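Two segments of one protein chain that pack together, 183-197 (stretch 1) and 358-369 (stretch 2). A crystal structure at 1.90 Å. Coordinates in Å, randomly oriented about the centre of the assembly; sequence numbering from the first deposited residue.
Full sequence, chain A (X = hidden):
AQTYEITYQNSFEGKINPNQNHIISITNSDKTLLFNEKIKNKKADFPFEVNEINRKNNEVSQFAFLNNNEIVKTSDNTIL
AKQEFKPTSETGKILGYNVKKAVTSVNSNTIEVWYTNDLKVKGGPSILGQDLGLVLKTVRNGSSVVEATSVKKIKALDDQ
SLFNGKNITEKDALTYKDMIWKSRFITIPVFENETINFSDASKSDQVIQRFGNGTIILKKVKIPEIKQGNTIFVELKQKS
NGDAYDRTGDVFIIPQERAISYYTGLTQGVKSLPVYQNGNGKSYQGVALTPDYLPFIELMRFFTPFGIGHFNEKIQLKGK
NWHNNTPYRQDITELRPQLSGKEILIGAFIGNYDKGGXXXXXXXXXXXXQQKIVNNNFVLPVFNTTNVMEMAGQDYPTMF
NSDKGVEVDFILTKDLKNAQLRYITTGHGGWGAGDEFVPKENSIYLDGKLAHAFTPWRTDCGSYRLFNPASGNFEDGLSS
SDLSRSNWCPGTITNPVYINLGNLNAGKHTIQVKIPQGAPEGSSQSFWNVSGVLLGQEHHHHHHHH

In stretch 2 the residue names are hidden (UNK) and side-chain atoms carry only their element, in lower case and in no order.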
ATOM      1  N   SER A 183       7.379   4.398  10.687  1.00 14.24           N
ATOM      2  CA  SER A 183       7.005   4.004  12.039  1.00 14.32           C
ATOM      3  C   SER A 183       5.482   4.107  12.291  1.00 14.36           C
ATOM      4  O   SER A 183       4.965   3.596  13.291  1.00 13.57           O
ATOM      5  CB  SER A 183       7.765   4.857  13.075  1.00 14.76           C
ATOM      6  OG  SER A 183       7.185   6.142  13.234  1.00 13.58           O
ATOM      7  N   ARG A 184       4.770   4.753  11.372  1.00 13.98           N
ATOM      8  CA  ARG A 184       3.340   4.974  11.550  1.00 15.33           C
ATOM      9  C   ARG A 184       2.495   3.773  11.120  1.00 14.72           C
ATOM     10  O   ARG A 184       1.291   3.755  11.343  1.00 15.34           O
ATOM     11  CB  ARG A 184       2.910   6.208  10.768  1.00 15.76           C
ATOM     12  CG  ARG A 184       3.622   7.474  11.158  1.00 17.07           C
ATOM     13  CD  ARG A 184       3.042   8.678  10.446  1.00 18.54           C
ATOM     14  NE  ARG A 184       3.688   9.934  10.847  1.00 20.29           N
ATOM     15  CZ  ARG A 184       3.373  10.672  11.909  1.00 22.11           C
ATOM     16  NH1 ARG A 184       2.416  10.306  12.752  1.00 24.86           N
ATOM     17  NH2 ARG A 184       4.037  11.786  12.140  1.00 24.08           N
ATOM     18  N   PHE A 185       3.096   2.802  10.453  1.00 14.15           N
ATOM     19  CA  PHE A 185       2.327   1.678   9.943  1.00 14.29           C
ATOM     20  C   PHE A 185       3.207   0.465   9.883  1.00 14.07           C
ATOM     21  O   PHE A 185       4.404   0.552  10.157  1.00 13.58           O
ATOM     22  CB  PHE A 185       1.705   1.994   8.573  1.00 14.32           C
ATOM     23  CG  PHE A 185       2.710   2.241   7.479  1.00 14.31           C
ATOM     24  CD1 PHE A 185       3.321   3.483   7.336  1.00 14.26           C
ATOM     25  CD2 PHE A 185       3.054   1.226   6.598  1.00 14.33           C
ATOM     26  CE1 PHE A 185       4.244   3.704   6.310  1.00 13.95           C
ATOM     27  CE2 PHE A 185       3.979   1.448   5.581  1.00 14.81           C
ATOM     28  CZ  PHE A 185       4.568   2.685   5.444  1.00 14.55           C
ATOM     29  N   ILE A 186       2.621  -0.669   9.512  1.00 13.73           N
ATOM     30  CA  ILE A 186       3.347  -1.927   9.462  1.00 14.90           C
ATOM     31  C   ILE A 186       3.626  -2.333   8.025  1.00 15.13           C
ATOM     32  O   ILE A 186       2.697  -2.434   7.218  1.00 14.54           O
ATOM     33  CB  ILE A 186       2.533  -3.034  10.126  1.00 16.04           C
ATOM     34  CG1 ILE A 186       2.327  -2.700  11.609  1.00 17.76           C
ATOM     35  CG2 ILE A 186       3.211  -4.381   9.967  1.00 16.69           C
ATOM     36  CD1 ILE A 186       1.233  -3.499  12.272  1.00 18.70           C
ATOM     37  N   THR A 187       4.891  -2.620   7.731  1.00 15.03           N
ATOM     38  CA  THR A 187       5.292  -3.156   6.427  1.00 15.27           C
ATOM     39  C   THR A 187       5.635  -4.610   6.624  1.00 15.31           C
ATOM     40  O   THR A 187       6.373  -4.954   7.558  1.00 14.53           O
ATOM     41  CB  THR A 187       6.498  -2.394   5.846  1.00 16.20           C
ATOM     42  OG1 THR A 187       6.106  -1.049   5.622  1.00 16.21           O
ATOM     43  CG2 THR A 187       6.949  -2.981   4.515  1.00 17.48           C
ATOM     44  N   ILE A 188       5.056  -5.452   5.779  1.00 14.79           N
ATOM     45  CA  ILE A 188       5.397  -6.854   5.696  1.00 15.29           C
ATOM     46  C   ILE A 188       6.198  -7.118   4.417  1.00 15.48           C
ATOM     47  O   ILE A 188       5.610  -7.233   3.332  1.00 14.93           O
ATOM     48  CB  ILE A 188       4.141  -7.729   5.682  1.00 16.82           C
ATOM     49  CG1 ILE A 188       3.217  -7.396   6.867  1.00 18.13           C
ATOM     50  CG2 ILE A 188       4.526  -9.206   5.665  1.00 17.99           C
ATOM     51  CD1 ILE A 188       3.765  -7.816   8.212  1.00 18.75           C
ATOM     52  N   PRO A 189       7.535  -7.265   4.542  1.00 15.39           N
ATOM     53  CA  PRO A 189       8.352  -7.539   3.364  1.00 15.70           C
ATOM     54  C   PRO A 189       8.094  -8.934   2.840  1.00 15.60           C
ATOM     55  O   PRO A 189       7.929  -9.873   3.637  1.00 15.09           O
ATOM     56  CB  PRO A 189       9.801  -7.406   3.875  1.00 16.66           C
ATOM     57  CG  PRO A 189       9.725  -7.082   5.327  1.00 17.05           C
ATOM     58  CD  PRO A 189       8.318  -7.298   5.792  1.00 16.38           C
ATOM     59  N   VAL A 190       8.030  -9.073   1.520  1.00 15.01           N
ATOM     60  CA  VAL A 190       7.876 -10.378   0.904  1.00 14.96           C
ATOM     61  C   VAL A 190       9.047 -10.668  -0.029  1.00 15.32           C
ATOM     62  O   VAL A 190       9.811 -11.589   0.242  1.00 14.97           O
ATOM     63  CB  VAL A 190       6.536 -10.504   0.145  1.00 15.47           C
ATOM     64  CG1 VAL A 190       6.348 -11.919  -0.363  1.00 16.20           C
ATOM     65  CG2 VAL A 190       5.386 -10.122   1.050  1.00 16.07           C
ATOM     66  N   PHE A 191       9.177  -9.900  -1.118  1.00 15.14           N
ATOM     67  CA  PHE A 191      10.267 -10.100  -2.099  1.00 15.09           C
ATOM     68  C   PHE A 191      11.012  -8.808  -2.346  1.00 16.50           C
ATOM     69  O   PHE A 191      10.418  -7.714  -2.355  1.00 14.59           O
ATOM     70  CB  PHE A 191       9.779 -10.658  -3.453  1.00 14.91           C
ATOM     71  CG  PHE A 191       9.052 -11.972  -3.364  1.00 14.81           C
ATOM     72  CD1 PHE A 191       9.649 -13.096  -2.823  1.00 14.86           C
ATOM     73  CD2 PHE A 191       7.765 -12.096  -3.868  1.00 14.84           C
ATOM     74  CE1 PHE A 191       8.976 -14.295  -2.753  1.00 14.41           C
ATOM     75  CE2 PHE A 191       7.073 -13.280  -3.771  1.00 15.01           C
ATOM     76  CZ  PHE A 191       7.685 -14.397  -3.223  1.00 15.14           C
ATOM     77  N   GLU A 192      12.323  -8.924  -2.548  1.00 17.68           N
ATOM     78  CA  GLU A 192      13.156  -7.784  -2.910  1.00 19.59           C
ATOM     79  C   GLU A 192      14.079  -8.156  -4.068  1.00 18.89           C
ATOM     80  O   GLU A 192      14.856  -9.097  -3.955  1.00 16.86           O
ATOM     81  CB  GLU A 192      13.994  -7.327  -1.711  1.00 24.08           C
ATOM     82  CG  GLU A 192      14.800  -6.075  -2.009  1.00 27.91           C
ATOM     83  CD  GLU A 192      15.310  -5.375  -0.749  1.00 33.97           C
ATOM     84  OE1 GLU A 192      15.491  -4.133  -0.799  1.00 37.77           O
ATOM     85  OE2 GLU A 192      15.501  -6.054   0.289  1.00 36.72           O
ATOM     86  N   ASN A 193      13.941  -7.435  -5.180  1.00 18.28           N
ATOM     87  CA  ASN A 193      14.672  -7.687  -6.402  1.00 18.89           C
ATOM     88  C   ASN A 193      14.781  -9.177  -6.759  1.00 17.82           C
ATOM     89  O   ASN A 193      15.864  -9.670  -6.993  1.00 17.85           O
ATOM     90  CB  ASN A 193      16.069  -7.049  -6.298  1.00 21.25           C
ATOM     91  CG  ASN A 193      16.000  -5.545  -6.012  1.00 23.53           C
ATOM     92  OD1 ASN A 193      15.137  -4.831  -6.536  1.00 26.18           O
ATOM     93  ND2 ASN A 193      16.898  -5.063  -5.169  1.00 25.25           N
ATOM     94  N   GLU A 194      13.647  -9.862  -6.822  1.00 17.01           N
ATOM     95  CA  GLU A 194      13.592 -11.289  -7.150  1.00 17.56           C
ATOM     96  C   GLU A 194      13.329 -11.516  -8.618  1.00 16.23           C
ATOM     97  O   GLU A 194      12.373 -10.990  -9.171  1.00 15.31           O
ATOM     98  CB  GLU A 194      12.461 -12.014  -6.405  1.00 19.04           C
ATOM     99  CG  GLU A 194      12.764 -12.529  -5.019  1.00 21.33           C
ATOM    100  CD  GLU A 194      14.084 -13.265  -4.855  1.00 21.96           C
ATOM    101  OE1 GLU A 194      14.796 -12.895  -3.889  1.00 23.24           O
ATOM    102  OE2 GLU A 194      14.397 -14.189  -5.643  1.00 21.80           O
ATOM    103  N   THR A 195      14.140 -12.370  -9.219  1.00 15.23           N
ATOM    104  CA  THR A 195      13.919 -12.791 -10.596  1.00 14.62           C
ATOM    105  C   THR A 195      12.697 -13.685 -10.764  1.00 14.06           C
ATOM    106  O   THR A 195      12.480 -14.624  -9.995  1.00 13.66           O
ATOM    107  CB  THR A 195      15.147 -13.544 -11.093  1.00 15.04           C
ATOM    108  OG1 THR A 195      16.241 -12.623 -11.124  1.00 14.03           O
ATOM    109  CG2 THR A 195      14.899 -14.136 -12.457  1.00 14.84           C
ATOM    110  N   ILE A 196      11.915 -13.380 -11.781  1.00 13.55           N
ATOM    111  CA  ILE A 196      10.851 -14.251 -12.277  1.00 13.54           C
ATOM    112  C   ILE A 196      11.153 -14.456 -13.768  1.00 13.91           C
ATOM    113  O   ILE A 196      11.201 -13.495 -14.526  1.00 13.87           O
ATOM    114  CB  ILE A 196       9.443 -13.669 -12.057  1.00 13.39           C
ATOM    115  CG1 ILE A 196       9.204 -13.440 -10.558  1.00 13.20           C
ATOM    116  CG2 ILE A 196       8.399 -14.651 -12.605  1.00 13.59           C
ATOM    117  CD1 ILE A 196       7.849 -12.870 -10.174  1.00 13.51           C
ATOM    118  N   ASN A 197      11.423 -15.697 -14.157  1.00 13.88           N
ATOM    119  CA  ASN A 197      11.964 -16.025 -15.493  1.00 14.83           C
ATOM    120  C   ASN A 197      11.573 -17.444 -15.920  1.00 14.97           C
ATOM    121  O   ASN A 197      10.710 -18.065 -15.302  1.00 15.91           O
ATOM    122  CB  ASN A 197      13.506 -15.806 -15.537  1.00 14.60           C
ATOM    123  CG  ASN A 197      14.300 -16.865 -14.755  1.00 15.33           C
ATOM    124  OD1 ASN A 197      15.511 -17.046 -14.994  1.00 18.15           O
ATOM    125  ND2 ASN A 197      13.656 -17.546 -13.824  1.00 14.09           N
ATOM    126  N   UNK A 358      12.047 -11.170 -15.610  1.00 13.58           N
ATOM    127  CA  UNK A 358      11.614  -9.979 -14.894  1.00 13.09           C
ATOM    128  C   UNK A 358      12.238  -9.969 -13.519  1.00 13.19           C
ATOM    129  O   UNK A 358      12.682 -11.002 -13.024  1.00 13.36           O
ATOM    130  n   UNK A 358       8.425 -10.514 -17.916  1.00 12.93           N
ATOM    131  c   UNK A 358       8.173  -9.243 -17.684  1.00 13.22           C
ATOM    132  n   UNK A 358       8.743  -8.910 -16.539  1.00 13.43           N
ATOM    133  c   UNK A 358      10.088  -9.968 -14.709  1.00 13.04           C
ATOM    134  c   UNK A 358       9.154 -11.026 -16.875  1.00 12.30           C
ATOM    135  c   UNK A 358       9.345 -10.019 -15.994  1.00 12.89           C
ATOM    136  N   UNK A 359      12.269  -8.794 -12.904  1.00 14.00           N
ATOM    137  CA  UNK A 359      12.667  -8.630 -11.514  1.00 15.59           C
ATOM    138  C   UNK A 359      11.526  -7.898 -10.799  1.00 15.24           C
ATOM    139  O   UNK A 359      11.030  -6.890 -11.317  1.00 14.01           O
ATOM    140  c   UNK A 359      14.634  -7.800 -10.163  1.00 21.18           C
ATOM    141  n   UNK A 359      16.097  -5.917  -9.860  1.00 24.02           N
ATOM    142  o   UNK A 359      16.859  -7.687 -10.982  1.00 25.20           O
ATOM    143  c   UNK A 359      15.975  -7.132 -10.342  1.00 23.35           C
ATOM    144  c   UNK A 359      13.920  -7.774 -11.465  1.00 17.48           C
ATOM    145  N   UNK A 360      11.119  -8.398  -9.634  1.00 14.46           N
ATOM    146  CA  UNK A 360      10.137  -7.694  -8.811  1.00 14.45           C
ATOM    147  C   UNK A 360      10.550  -7.524  -7.345  1.00 14.17           C
ATOM    148  O   UNK A 360      11.462  -8.207  -6.833  1.00 13.23           O
ATOM    149  c   UNK A 360       8.747  -8.386  -8.825  1.00 15.63           C
ATOM    150  c   UNK A 360       7.421 -10.217  -7.639  1.00 19.37           C
ATOM    151  c   UNK A 360       8.773  -9.639  -7.955  1.00 17.13           C
ATOM    152  c   UNK A 360       8.326  -8.709 -10.243  1.00 15.88           C
ATOM    153  N   UNK A 361       9.863  -6.577  -6.705  1.00 13.75           N
ATOM    154  CA  UNK A 361       9.790  -6.439  -5.265  1.00 14.01           C
ATOM    155  C   UNK A 361       8.320  -6.460  -4.881  1.00 13.09           C
ATOM    156  O   UNK A 361       7.473  -6.073  -5.677  1.00 13.21           O
ATOM    157  c   UNK A 361      10.449  -5.138  -4.798  1.00 15.31           C
ATOM    158  o   UNK A 361      11.843  -5.160  -5.162  1.00 17.81           O
ATOM    159  N   UNK A 362       8.034  -6.918  -3.671  1.00 12.76           N
ATOM    160  CA  UNK A 362       6.675  -7.043  -3.180  1.00 12.89           C
ATOM    161  C   UNK A 362       6.621  -6.908  -1.663  1.00 13.72           C
ATOM    162  O   UNK A 362       7.428  -7.534  -0.945  1.00 13.95           O
ATOM    163  c   UNK A 362       3.731  -7.873  -3.813  1.00 12.62           C
ATOM    164  c   UNK A 362       4.454 -10.228  -3.327  1.00 12.74           C
ATOM    165  c   UNK A 362       6.118  -8.402  -3.569  1.00 12.89           C
ATOM    166  c   UNK A 362       4.722  -8.749  -3.082  1.00 12.70           C
ATOM    167  N   UNK A 363       5.657  -6.119  -1.182  1.00 13.53           N
ATOM    168  CA  UNK A 363       5.386  -5.987   0.244  1.00 13.96           C
ATOM    169  C   UNK A 363       3.894  -5.764   0.485  1.00 14.18           C
ATOM    170  O   UNK A 363       3.145  -5.396  -0.432  1.00 13.69           O
ATOM    171  c   UNK A 363       6.229  -4.848   0.858  1.00 14.86           C
ATOM    172  o   UNK A 363       8.009  -2.571   0.958  1.00 20.52           O
ATOM    173  o   UNK A 363       6.279  -1.250   1.235  1.00 18.00           O
ATOM    174  c   UNK A 363       5.842  -3.445   0.399  1.00 16.20           C
ATOM    175  c   UNK A 363       6.776  -2.349   0.895  1.00 18.34           C
ATOM    176  N   UNK A 364       3.475  -6.037   1.712  1.00 14.81           N
ATOM    177  CA  UNK A 364       2.181  -5.662   2.223  1.00 15.01           C
ATOM    178  C   UNK A 364       2.327  -4.543   3.236  1.00 14.76           C
ATOM    179  O   UNK A 364       3.362  -4.430   3.907  1.00 15.78           O
ATOM    180  c   UNK A 364       0.685  -9.215   3.082  1.00 20.00           C
ATOM    181  c   UNK A 364       1.402  -8.195   2.201  1.00 19.12           C
ATOM    182  c   UNK A 364       0.656  -8.042   0.892  1.00 18.92           C
ATOM    183  c   UNK A 364       1.518  -6.855   2.915  1.00 16.62           C
ATOM    184  N   UNK A 365       1.311  -3.701   3.356  1.00 13.86           N
ATOM    185  CA  UNK A 365       1.279  -2.714   4.422  1.00 13.54           C
ATOM    186  C   UNK A 365      -0.086  -2.717   5.108  1.00 13.50           C
ATOM    187  O   UNK A 365      -1.148  -2.866   4.454  1.00 12.63           O
ATOM    188  o   UNK A 365       0.655  -0.864   2.966  1.00 13.76           O
ATOM    189  c   UNK A 365       1.603  -1.313   3.905  1.00 13.71           C
ATOM    190  N   UNK A 366      -0.032  -2.566   6.425  1.00 13.21           N
ATOM    191  CA  UNK A 366      -1.200  -2.557   7.295  1.00 13.09           C
ATOM    192  C   UNK A 366      -1.236  -1.234   8.046  1.00 13.18           C
ATOM    193  O   UNK A 366      -0.262  -0.850   8.718  1.00 12.20           O
ATOM    194  c   UNK A 366      -2.477  -3.742   9.126  1.00 14.29           C
ATOM    195  c   UNK A 366      -0.268  -6.083   8.427  1.00 14.93           C
ATOM    196  c   UNK A 366      -0.961  -5.047   7.581  1.00 14.11           C
ATOM    197  c   UNK A 366      -1.176  -3.720   8.299  1.00 13.84           C
ATOM    198  N   UNK A 367      -2.358  -0.531   7.909  1.00 12.99           N
ATOM    199  CA  UNK A 367      -2.494   0.828   8.383  1.00 13.35           C
ATOM    200  C   UNK A 367      -3.555   0.902   9.493  1.00 14.02           C
ATOM    201  O   UNK A 367      -4.630   0.301   9.347  1.00 13.57           O
ATOM    202  c   UNK A 367      -2.820   1.757   7.216  1.00 13.29           C
ATOM    203  n   UNK A 367      -0.548   1.089   4.421  1.00 14.51           N
ATOM    204  n   UNK A 367      -0.705   2.480   6.039  1.00 13.70           N
ATOM    205  c   UNK A 367       0.024   2.133   4.995  1.00 13.99           C
ATOM    206  c   UNK A 367      -1.704   0.778   5.098  1.00 13.83           C
ATOM    207  c   UNK A 367      -1.818   1.662   6.113  1.00 13.43           C
ATOM    208  N   UNK A 368      -3.241   1.619  10.597  1.00 15.14           N
ATOM    209  CA  UNK A 368      -4.013   1.657  11.854  1.00 15.62           C
ATOM    210  C   UNK A 368      -5.280   2.525  11.761  1.00 16.82           C
ATOM    211  O   UNK A 368      -5.524   3.391  12.599  1.00 18.05           O
ATOM    212  c   UNK A 368      -3.009   2.273  12.853  1.00 15.70           C
ATOM    213  c   UNK A 368      -1.987   2.407  10.724  1.00 14.77           C
ATOM    214  c   UNK A 368      -2.177   3.176  12.004  1.00 15.60           C
ATOM    215  N   UNK A 369      -6.091   2.268  10.754  1.00 16.55           N
ATOM    216  CA  UNK A 369      -7.297   3.007  10.523  1.00 17.20           C
ATOM    217  C   UNK A 369      -8.447   2.430  11.368  1.00 17.31           C
ATOM    218  O   UNK A 369      -8.302   1.391  11.999  1.00 16.82           O
ATOM    219  c   UNK A 369      -7.651   2.898   9.031  1.00 17.62           C
ATOM    220  c   UNK A 369      -6.739   3.710   8.167  1.00 19.07           C
ATOM    221  o   UNK A 369      -6.320   4.801   8.625  1.00 19.62           O
ATOM    222  o   UNK A 369      -6.452   3.285   7.016  1.00 20.67           O
TER
HETATM  223  O   HOH W   1      12.638  -4.925  -8.119  1.00 28.85           O

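Position 358 opens the second stretch with one carbon leading to a five-membered ring of three carbons and two nitrogens. Its backbone pairs with I196 in both directions (358 N to I196 O 2.7 Å, I196 N to 358 O 2.8 Å), and I196 O lies at the edge of the ring, near its plane. An imidazole identifies H358, whose two ring nitrogens are hydrogen-bonded elsewhere in the structure.

Position 359 has three carbons in a row, the third carrying one oxygen and one nitrogen. It sits opposite T195 in a non-hydrogen-bonded pair, and its end turns toward N193, with the side-chain nitrogen of 359 3.6 Å from N193 OD1, close but without a hydrogen bond. The terminal amide makes it Q359.

At 360 four carbons fork at the first, one arm two carbons long. The tip of that arm lies 3.7 Å from I196 CD1 and 4.2 Å from F191 CD2, bridging the two hydrophobic side chains. The backbone pairs with E194 (E194 N to 360 O 2.7 Å, 360 N to E194 O 2.9 Å). The residue is I360.

Position 361 bears a single carbon and one oxygen. That oxygen accepts a nearly linear hydrogen bond from N193 N at 3.1 Å, where the first stretch turns its corner; the residue is S361. A water joins S361 OG (3.1 Å) to N193 OD1 (3.0 Å).

At 362 four carbons fork at the second. One terminal carbon packs 3.8 Å from F191 CD2 and 3.9 Å from V190 CG1. The backbone oxygen, 362 O, accepts from both V190 N (3.0 Å) and F191 N (2.9 Å), the signature of a bulge that shifts the register by one. The fork marks a leucine, L362.

Position 363 carries three carbons, the last with two oxygens. It faces P189 in a non-hydrogen-bonded pair, and its carboxylate carbon comes within 3.7 Å of T187 CG2: E363.

Position 364 again has four carbons forked at the second; its CB rests 3.9 Å from I188 CB, beside paired backbone bonds (I188 N to 364 O 2.7 Å, 364 N to I188 O 2.9 Å), giving L364.

One carbon and one oxygen lie at 365, opposite T187, with CB 4.0 Å from F185 CD2; this is S365.

At 366 four carbons fork at the first, and the end of the two-carbon arm reaches I188 CG1 at 4.0 Å and I186 CG2 at 4.2 Å. This is I366.

Position 367 shows one carbon and a five-membered ring with two nitrogens. The ring lies near parallel to that of F185 but slid apart. This is H367, whose NE2 shares a 2.7 Å hydrogen bond with S365 OG.

At 368 three carbons close onto the backbone nitrogen, the middle one 3.6 Å from R184 O: P368.

Position 369, two carbons with two oxygens on the second, lies beyond reach of stretch 1 and is D369.

The contact is thus an antiparallel backbone ladder, interrupted by two bulges, one between P189 and F191 and one between F191 and E194, the second spanning the corner at E192 and N193, with isoleucine, leucine and phenylalanine side chains packed along one face.

Stretch 2, residues 358-369: HQISLELSIHPD
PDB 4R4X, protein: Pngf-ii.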